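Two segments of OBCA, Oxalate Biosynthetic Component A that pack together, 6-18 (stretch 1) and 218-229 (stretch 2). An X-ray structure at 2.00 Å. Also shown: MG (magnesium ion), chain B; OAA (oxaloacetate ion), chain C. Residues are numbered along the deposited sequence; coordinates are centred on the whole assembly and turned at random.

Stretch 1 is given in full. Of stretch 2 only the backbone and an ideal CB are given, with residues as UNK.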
ATOM      1  N   LEU A   6     -21.820   6.411  -0.688  1.00 40.67           N
ATOM      2  CA  LEU A   6     -20.439   6.236  -0.235  1.00 39.25           C
ATOM      3  C   LEU A   6     -19.420   7.061  -1.014  1.00 36.47           C
ATOM      4  O   LEU A   6     -19.622   7.391  -2.187  1.00 34.75           O
ATOM      5  CB  LEU A   6     -20.037   4.762  -0.261  1.00 36.33           C
ATOM      6  CG  LEU A   6     -20.656   3.844   0.790  1.00 41.23           C
ATOM      7  CD1 LEU A   6     -21.924   3.199   0.264  1.00 44.67           C
ATOM      8  CD2 LEU A   6     -19.663   2.780   1.186  1.00 33.66           C
ATOM      9  N   TYR A   7     -18.318   7.402  -0.356  1.00 31.14           N
ATOM     10  CA  TYR A   7     -17.218   8.014  -1.084  1.00 28.80           C
ATOM     11  C   TYR A   7     -15.999   7.099  -1.022  1.00 29.01           C
ATOM     12  O   TYR A   7     -15.791   6.391  -0.036  1.00 28.38           O
ATOM     13  CB  TYR A   7     -16.920   9.442  -0.603  1.00 28.17           C
ATOM     14  CG  TYR A   7     -16.472   9.570   0.837  1.00 32.53           C
ATOM     15  CD1 TYR A   7     -15.121   9.652   1.161  1.00 33.81           C
ATOM     16  CD2 TYR A   7     -17.398   9.636   1.872  1.00 32.57           C
ATOM     17  CE1 TYR A   7     -14.705   9.780   2.486  1.00 32.90           C
ATOM     18  CE2 TYR A   7     -16.996   9.756   3.191  1.00 31.63           C
ATOM     19  CZ  TYR A   7     -15.647   9.833   3.492  1.00 35.60           C
ATOM     20  OH  TYR A   7     -15.243   9.959   4.806  1.00 39.06           O
ATOM     21  N   ILE A   8     -15.224   7.089  -2.101  1.00 30.49           N
ATOM     22  CA  ILE A   8     -14.035   6.257  -2.167  1.00 27.54           C
ATOM     23  C   ILE A   8     -12.842   7.134  -1.871  1.00 25.83           C
ATOM     24  O   ILE A   8     -12.687   8.204  -2.458  1.00 25.84           O
ATOM     25  CB  ILE A   8     -13.865   5.590  -3.553  1.00 24.38           C
ATOM     26  CG1 ILE A   8     -15.043   4.641  -3.822  1.00 26.86           C
ATOM     27  CG2 ILE A   8     -12.518   4.837  -3.645  1.00 21.10           C
ATOM     28  CD1 ILE A   8     -15.140   4.132  -5.273  1.00 31.17           C
ATOM     29  N   THR A   9     -12.017   6.686  -0.927  1.00 23.42           N
ATOM     30  CA  THR A   9     -10.706   7.290  -0.726  1.00 23.19           C
ATOM     31  C   THR A   9      -9.631   6.491  -1.466  1.00 22.60           C
ATOM     32  O   THR A   9      -9.514   5.283  -1.291  1.00 22.80           O
ATOM     33  CB  THR A   9     -10.342   7.388   0.782  1.00 21.66           C
ATOM     34  OG1 THR A   9     -11.222   8.328   1.423  1.00 21.74           O
ATOM     35  CG2 THR A   9      -8.888   7.884   0.949  1.00 19.90           C
ATOM     36  N   ALA A  10      -8.847   7.166  -2.302  1.00 20.87           N
ATOM     37  CA  ALA A  10      -7.680   6.531  -2.913  1.00 23.97           C
ATOM     38  C   ALA A  10      -6.444   6.783  -2.043  1.00 23.27           C
ATOM     39  O   ALA A  10      -6.214   7.904  -1.606  1.00 23.17           O
ATOM     40  CB  ALA A  10      -7.451   7.090  -4.293  1.00 22.32           C
ATOM     41  N   ALA A  11      -5.643   5.755  -1.794  1.00 22.72           N
ATOM     42  CA  ALA A  11      -4.410   5.948  -1.013  1.00 23.35           C
ATOM     43  C   ALA A  11      -3.209   5.420  -1.801  1.00 22.32           C
ATOM     44  O   ALA A  11      -2.845   4.260  -1.666  1.00 22.66           O
ATOM     45  CB  ALA A  11      -4.517   5.253   0.343  1.00 22.57           C
ATOM     46  N   PRO A  12      -2.603   6.276  -2.643  1.00 19.92           N
ATOM     47  CA  PRO A  12      -1.682   5.779  -3.679  1.00 21.14           C
ATOM     48  C   PRO A  12      -0.249   5.484  -3.255  1.00 24.09           C
ATOM     49  O   PRO A  12       0.458   4.852  -4.048  1.00 21.40           O
ATOM     50  CB  PRO A  12      -1.661   6.914  -4.713  1.00 22.16           C
ATOM     51  CG  PRO A  12      -2.884   7.756  -4.411  1.00 24.98           C
ATOM     52  CD  PRO A  12      -3.044   7.652  -2.914  1.00 20.76           C
ATOM     53  N   ILE A  13       0.185   5.924  -2.075  1.00 20.45           N
ATOM     54  CA  ILE A  13       1.615   5.844  -1.762  1.00 21.56           C
ATOM     55  C   ILE A  13       1.921   5.112  -0.473  1.00 22.52           C
ATOM     56  O   ILE A  13       2.667   4.131  -0.473  1.00 20.98           O
ATOM     57  CB  ILE A  13       2.277   7.230  -1.687  1.00 22.48           C
ATOM     58  CG1 ILE A  13       1.991   8.034  -2.951  1.00 22.22           C
ATOM     59  CG2 ILE A  13       3.797   7.088  -1.458  1.00 24.45           C
ATOM     60  CD1 ILE A  13       0.879   9.065  -2.793  1.00 22.89           C
ATOM     61  N   GLY A  14       1.366   5.615   0.626  1.00 20.82           N
ATOM     62  CA  GLY A  14       1.629   5.058   1.935  1.00 20.39           C
ATOM     63  C   GLY A  14       3.055   5.173   2.430  1.00 21.65           C
ATOM     64  O   GLY A  14       3.885   5.896   1.868  1.00 19.90           O
ATOM     65  N   ALA A  15       3.324   4.433   3.497  1.00 23.06           N
ATOM     66  CA  ALA A  15       4.630   4.401   4.132  1.00 24.17           C
ATOM     67  C   ALA A  15       5.446   3.164   3.752  1.00 26.67           C
ATOM     68  O   ALA A  15       6.676   3.214   3.712  1.00 28.73           O
ATOM     69  CB  ALA A  15       4.461   4.468   5.642  1.00 23.73           C
ATOM     70  N   VAL A  16       4.766   2.055   3.486  1.00 26.50           N
ATOM     71  CA  VAL A  16       5.440   0.753   3.459  1.00 25.06           C
ATOM     72  C   VAL A  16       5.904   0.226   2.087  1.00 28.64           C
ATOM     73  O   VAL A  16       7.073  -0.163   1.940  1.00 26.51           O
ATOM     74  CB  VAL A  16       4.624  -0.320   4.224  1.00 31.34           C
ATOM     75  CG1 VAL A  16       5.284  -1.692   4.106  1.00 33.76           C
ATOM     76  CG2 VAL A  16       4.481   0.092   5.700  1.00 29.64           C
ATOM     77  N   PRO A  17       5.010   0.203   1.079  1.00 25.16           N
ATOM     78  CA  PRO A  17       5.474  -0.429  -0.166  1.00 25.90           C
ATOM     79  C   PRO A  17       6.607   0.359  -0.854  1.00 24.01           C
ATOM     80  O   PRO A  17       6.787   1.554  -0.582  1.00 25.27           O
ATOM     81  CB  PRO A  17       4.212  -0.452  -1.044  1.00 21.45           C
ATOM     82  CG  PRO A  17       3.346   0.655  -0.518  1.00 25.59           C
ATOM     83  CD  PRO A  17       3.614   0.661   0.984  1.00 20.42           C
ATOM     84  N   LYS A  18       7.367  -0.302  -1.726  1.00 24.31           N
ATOM     85  CA  LYS A  18       8.436   0.383  -2.449  1.00 25.22           C
ATOM     86  C   LYS A  18       8.285   0.249  -3.972  1.00 26.24           C
ATOM     87  O   LYS A  18       7.725  -0.725  -4.465  1.00 24.54           O
ATOM     88  CB  LYS A  18       9.815  -0.135  -1.987  1.00 27.47           C
ATOM     89  CG  LYS A  18      10.177   0.234  -0.537  1.00 32.22           C
ATOM     90  CD  LYS A  18      11.580  -0.250  -0.148  1.00 35.99           C
ATOM     91  CE  LYS A  18      12.656   0.500  -0.928  1.00 34.83           C
ATOM     92  NZ  LYS A  18      14.050   0.009  -0.651  1.00 39.40           N
ATOM     93  N   UNK A 218     -11.164   7.814 -11.909  1.00 28.05           N
ATOM     94  CA  UNK A 218     -11.692   6.460 -11.837  1.00 26.76           C
ATOM     95  C   UNK A 218     -12.782   6.373 -10.776  1.00 28.19           C
ATOM     96  O   UNK A 218     -13.437   5.337 -10.636  1.00 27.92           O
ATOM     97  CB  UNK A 218     -10.573   5.461 -11.538  1.00 26.76           C
ATOM     98  N   UNK A 219     -12.965   7.449 -10.013  1.00 27.75           N
ATOM     99  CA  UNK A 219     -14.063   7.517  -9.063  1.00 27.18           C
ATOM    100  C   UNK A 219     -13.764   7.947  -7.628  1.00 30.10           C
ATOM    101  O   UNK A 219     -14.682   8.061  -6.822  1.00 30.60           O
ATOM    102  CB  UNK A 219     -14.717   6.135  -9.008  1.00 27.18           C
ATOM    103  N   UNK A 220     -12.497   8.186  -7.293  1.00 26.48           N
ATOM    104  CA  UNK A 220     -12.153   8.519  -5.909  1.00 27.33           C
ATOM    105  C   UNK A 220     -12.502   9.976  -5.608  1.00 25.13           C
ATOM    106  O   UNK A 220     -12.130  10.875  -6.361  1.00 27.61           O
ATOM    107  CB  UNK A 220     -10.667   8.265  -5.648  1.00 27.33           C
ATOM    108  N   UNK A 221     -13.210  10.208  -4.507  1.00 25.56           N
ATOM    109  CA  UNK A 221     -13.552  11.571  -4.095  1.00 24.22           C
ATOM    110  C   UNK A 221     -12.439  12.220  -3.255  1.00 24.88           C
ATOM    111  O   UNK A 221     -12.287  13.443  -3.248  1.00 25.34           O
ATOM    112  CB  UNK A 221     -14.860  11.560  -3.301  1.00 24.22           C
ATOM    113  N   UNK A 222     -11.679  11.395  -2.542  1.00 22.66           N
ATOM    114  CA  UNK A 222     -10.643  11.878  -1.629  1.00 24.33           C
ATOM    115  C   UNK A 222      -9.347  11.116  -1.892  1.00 23.38           C
ATOM    116  O   UNK A 222      -9.372   9.905  -2.127  1.00 24.11           O
ATOM    117  CB  UNK A 222     -11.078  11.719  -0.171  1.00 24.33           C
ATOM    118  N   UNK A 223      -8.214  11.810  -1.863  1.00 22.86           N
ATOM    119  CA  UNK A 223      -6.937  11.140  -2.057  1.00 21.92           C
ATOM    120  C   UNK A 223      -6.022  11.359  -0.848  1.00 24.42           C
ATOM    121  O   UNK A 223      -5.660  12.498  -0.532  1.00 22.93           O
ATOM    122  CB  UNK A 223      -6.262  11.642  -3.335  1.00 21.92           C
ATOM    123  N   UNK A 224      -5.668  10.264  -0.183  1.00 21.95           N
ATOM    124  CA  UNK A 224      -4.781  10.298   0.990  1.00 21.74           C
ATOM    125  C   UNK A 224      -3.329  10.148   0.513  1.00 20.97           C
ATOM    126  O   UNK A 224      -2.980   9.164  -0.133  1.00 23.10           O
ATOM    127  CB  UNK A 224      -5.143   9.196   1.987  1.00 21.74           C
ATOM    128  N   UNK A 225      -2.497  11.134   0.828  1.00 20.34           N
ATOM    129  CA  UNK A 225      -1.140  11.222   0.296  1.00 21.18           C
ATOM    130  C   UNK A 225      -0.053  11.004   1.344  1.00 23.33           C
ATOM    131  O   UNK A 225      -0.176  11.469   2.483  1.00 21.46           O
ATOM    132  CB  UNK A 225      -0.938  12.589  -0.361  1.00 21.18           C
ATOM    133  N   UNK A 226       1.008  10.305   0.938  1.00 20.88           N
ATOM    134  CA  UNK A 226       2.295  10.344   1.625  1.00 23.79           C
ATOM    135  C   UNK A 226       3.352  10.827   0.636  1.00 23.99           C
ATOM    136  O   UNK A 226       3.170  10.739  -0.586  1.00 22.12           O
ATOM    137  CB  UNK A 226       2.661   8.973   2.198  1.00 23.79           C
ATOM    138  N   UNK A 227       4.473  11.298   1.168  1.00 21.25           N
ATOM    139  CA  UNK A 227       5.678  11.517   0.384  1.00 24.00           C
ATOM    140  C   UNK A 227       6.781  10.594   0.894  1.00 25.60           C
ATOM    141  O   UNK A 227       6.665  10.015   1.979  1.00 23.63           O
ATOM    142  CB  UNK A 227       6.116  12.981   0.451  1.00 24.00           C
ATOM    143  N   UNK A 228       7.842  10.456   0.102  1.00 25.56           N
ATOM    144  CA  UNK A 228       8.967   9.589   0.437  1.00 25.95           C
ATOM    145  C   UNK A 228      10.274  10.342   0.234  1.00 28.36           C
ATOM    146  O   UNK A 228      10.393  11.156  -0.675  1.00 27.32           O
ATOM    147  CB  UNK A 228       8.944   8.314  -0.408  1.00 25.95           C
ATOM    148  N   UNK A 229      11.264  10.035   1.067  1.00 29.96           N
ATOM    149  CA  UNK A 229      12.583  10.659   0.965  1.00 31.19           C
ATOM    150  C   UNK A 229      13.444   9.871  -0.036  1.00 27.48           C
ATOM    151  O   UNK A 229      13.741   8.697   0.186  1.00 32.64           O
ATOM    152  CB  UNK A 229      13.262  10.720   2.335  1.00 31.19           C
TER
HETATM  153 MG    MG B 601      -1.294   6.885   5.471  1.00 27.40          MG
HETATM  154  O1  OAA C 602      -1.757   9.032   9.257  1.00 34.84           O
HETATM  155  O2  OAA C 602      -1.373   8.339   7.130  1.00 27.38           O
HETATM  156  O4  OAA C 602       0.765   3.673   8.182  1.00 33.56           O
HETATM  157  O5  OAA C 602       1.327   5.226   9.781  1.00 36.32           O
HETATM  158  O3  OAA C 602      -0.235   5.910   6.731  1.00 31.31           O
HETATM  159  C1  OAA C 602      -1.377   8.104   8.414  1.00 29.88           C
HETATM  160  C2  OAA C 602      -0.950   6.762   8.966  1.00 29.72           C
HETATM  161  C3  OAA C 602      -0.161   5.877   8.028  1.00 28.77           C
HETATM  162  C4  OAA C 602       0.700   4.877   8.693  1.00 25.58           C

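Position 218 has nothing of stretch 1 within 5.5 Å of its ideal CB, so the contact sets no preference; it is Ala-218. At 219, phi is 131° and a CB would jam against the preceding carbonyl O, which by itself calls for glycine. Gly-219 is deposited, closing a helix in a Schellman motif, and water 1 joins its O (2.8 Å from the water O) to Ile-8 N (2.9 Å from the same O).

The ideal CB of 220 lies 3.7 Å from Ala-10 CB and 3.8 Å from Ile-8 O, so a small apolar group suits it. Ala-220 fits. Position 221 points toward Tyr-7, its CB 4.0 Å from Tyr-7 CB; small or modest apolar groups would serve. It is Ala-221, whose N donates to Ile-8 O (2.9 Å).

Thr-9 with 222 and Ala-10 with 223 form parallel bridges, and the two strand directions differ by 25°. The CB of 222 shares a sheet face with Thr-9, 3.7 Å from Thr-9 OG1 and 4.7 Å from Tyr-7 CD1: a beta-branched or other apolar residue is plausible. Val-222, chi1 t, sets CG2 4.1 Å from Tyr-7 CD1, while its O accepts from Ala-10 N (2.8 Å). Position 223 takes the face of Ala-10, with Pro-12 CD 5.1 Å from its CB, room for Val, Ile or Leu. Val-223 brings CG1 to 3.7 Å from Pro-12 CD.

At 224, CB lies 4.1 Å from Thr-9 CG2, 4.3 Å from Ala-11 CB and 5.7 Å from the magnesium MG, a span that suits His, or at a stretch an extended Glu, but is too long for Asp. His-224 binds it through NE2 (2.2 Å to MG), and its N donates to Ala-10 O (2.8 Å).

Position 225 points away, yet Ile-13 CD1 is 4.7 Å from its CB; a flexible apolar chain could reach back. Leu-225 does, CD2 to Ile-13 CD1 3.6 Å.

The CB of 226 points toward stretch 1, 3.3 Å from Gly-14 O, with the magnesium again within side-chain range; a metal ligand, flat enough to lie against Gly-14, suits. His-226 coordinates MG through NE2 (2.1 Å), and Gly-14 CA sits 3.5 Å from the centroid of its CG, ND1, CD2, CE1 and NE2 ring, a CH-pi contact over the face.

Position 227 points away and is unconstrained here: Thr-227.

At 228 CB points sideways, but the carbonyls of Ile-13, Gly-14 and Pro-17 offer acceptors, favouring a long donor, Arg or Lys. Arg-228 reaches them edge-on: NE to Gly-14 O 2.7 Å, NH2 to Ile-13 O 3.0 Å and to Pro-17 O 2.7 Å.

Position 229 is out of reach, leaving its choice open; Asp-229 is deposited.

Stretch 2 (218-229) AGAAVVHLHTRD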
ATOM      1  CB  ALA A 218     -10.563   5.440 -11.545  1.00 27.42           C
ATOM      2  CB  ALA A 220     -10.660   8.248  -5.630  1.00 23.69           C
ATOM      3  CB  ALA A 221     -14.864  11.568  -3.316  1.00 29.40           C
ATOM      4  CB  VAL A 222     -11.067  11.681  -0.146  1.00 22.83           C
ATOM      5  CG1 VAL A 222      -9.921  12.054   0.810  1.00 22.61           C
ATOM      6  CG2 VAL A 222     -12.337  12.493   0.174  1.00 24.07           C
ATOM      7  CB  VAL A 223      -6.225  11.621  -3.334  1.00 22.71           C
ATOM      8  CG1 VAL A 223      -4.959  10.787  -3.578  1.00 22.59           C
ATOM      9  CG2 VAL A 223      -7.180  11.529  -4.545  1.00 26.28           C
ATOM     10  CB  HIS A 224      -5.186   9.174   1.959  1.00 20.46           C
ATOM     11  CG  HIS A 224      -4.230   8.941   3.095  1.00 20.65           C
ATOM     12  ND1 HIS A 224      -4.101   9.815   4.163  1.00 24.00           N
ATOM     13  CD2 HIS A 224      -3.397   7.906   3.362  1.00 20.35           C
ATOM     14  CE1 HIS A 224      -3.214   9.336   5.015  1.00 24.47           C
ATOM     15  NE2 HIS A 224      -2.766   8.177   4.551  1.00 26.09           N
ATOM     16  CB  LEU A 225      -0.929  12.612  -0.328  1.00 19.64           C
ATOM     17  CG  LEU A 225      -1.763  12.909  -1.579  1.00 23.05           C
ATOM     18  CD1 LEU A 225      -1.504  14.326  -2.099  1.00 21.78           C
ATOM     19  CD2 LEU A 225      -1.442  11.874  -2.664  1.00 20.44           C
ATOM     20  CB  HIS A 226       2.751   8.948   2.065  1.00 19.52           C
ATOM     21  CG  HIS A 226       1.979   8.354   3.203  1.00 22.34           C
ATOM     22  ND1 HIS A 226       2.584   7.961   4.376  1.00 21.46           N
ATOM     23  CD2 HIS A 226       0.669   8.019   3.319  1.00 20.78           C
ATOM     24  CE1 HIS A 226       1.678   7.426   5.178  1.00 22.06           C
ATOM     25  NE2 HIS A 226       0.508   7.451   4.561  1.00 21.27           N
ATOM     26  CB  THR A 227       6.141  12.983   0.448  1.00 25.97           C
ATOM     27  OG1 THR A 227       6.147  13.422   1.817  1.00 22.73           O
ATOM     28  CG2 THR A 227       5.202  13.873  -0.369  1.00 25.94           C
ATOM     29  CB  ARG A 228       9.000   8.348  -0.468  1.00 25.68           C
ATOM     30  CG  ARG A 228       7.743   7.473  -0.444  1.00 22.79           C
ATOM     31  CD  ARG A 228       7.486   6.844   0.912  1.00 21.53           C
ATOM     32  NE  ARG A 228       6.397   5.875   0.810  1.00 24.09           N
ATOM     33  CZ  ARG A 228       6.566   4.608   0.437  1.00 25.08           C
ATOM     34  NH1 ARG A 228       7.788   4.146   0.166  1.00 23.53           N
ATOM     35  NH2 ARG A 228       5.522   3.796   0.355  1.00 22.40           N
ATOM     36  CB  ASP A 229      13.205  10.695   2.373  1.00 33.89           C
ATOM     37  CG  ASP A 229      14.692  11.036   2.378  1.00 33.63           C
ATOM     38  OD1 ASP A 229      15.180  11.683   1.436  1.00 32.36           O
ATOM     39  OD2 ASP A 229      15.364  10.663   3.363  1.00 35.32           O
TER
HETATM   40  O   HOH W   1     -15.988   8.584  -4.413  1.00 27.36           O
HETATM   41  O   HOH W   2      -1.101   7.271   0.169  1.00 22.30           O
HETATM   42  O   HOH W   3      -2.975   5.764   6.486  1.00 31.61           O
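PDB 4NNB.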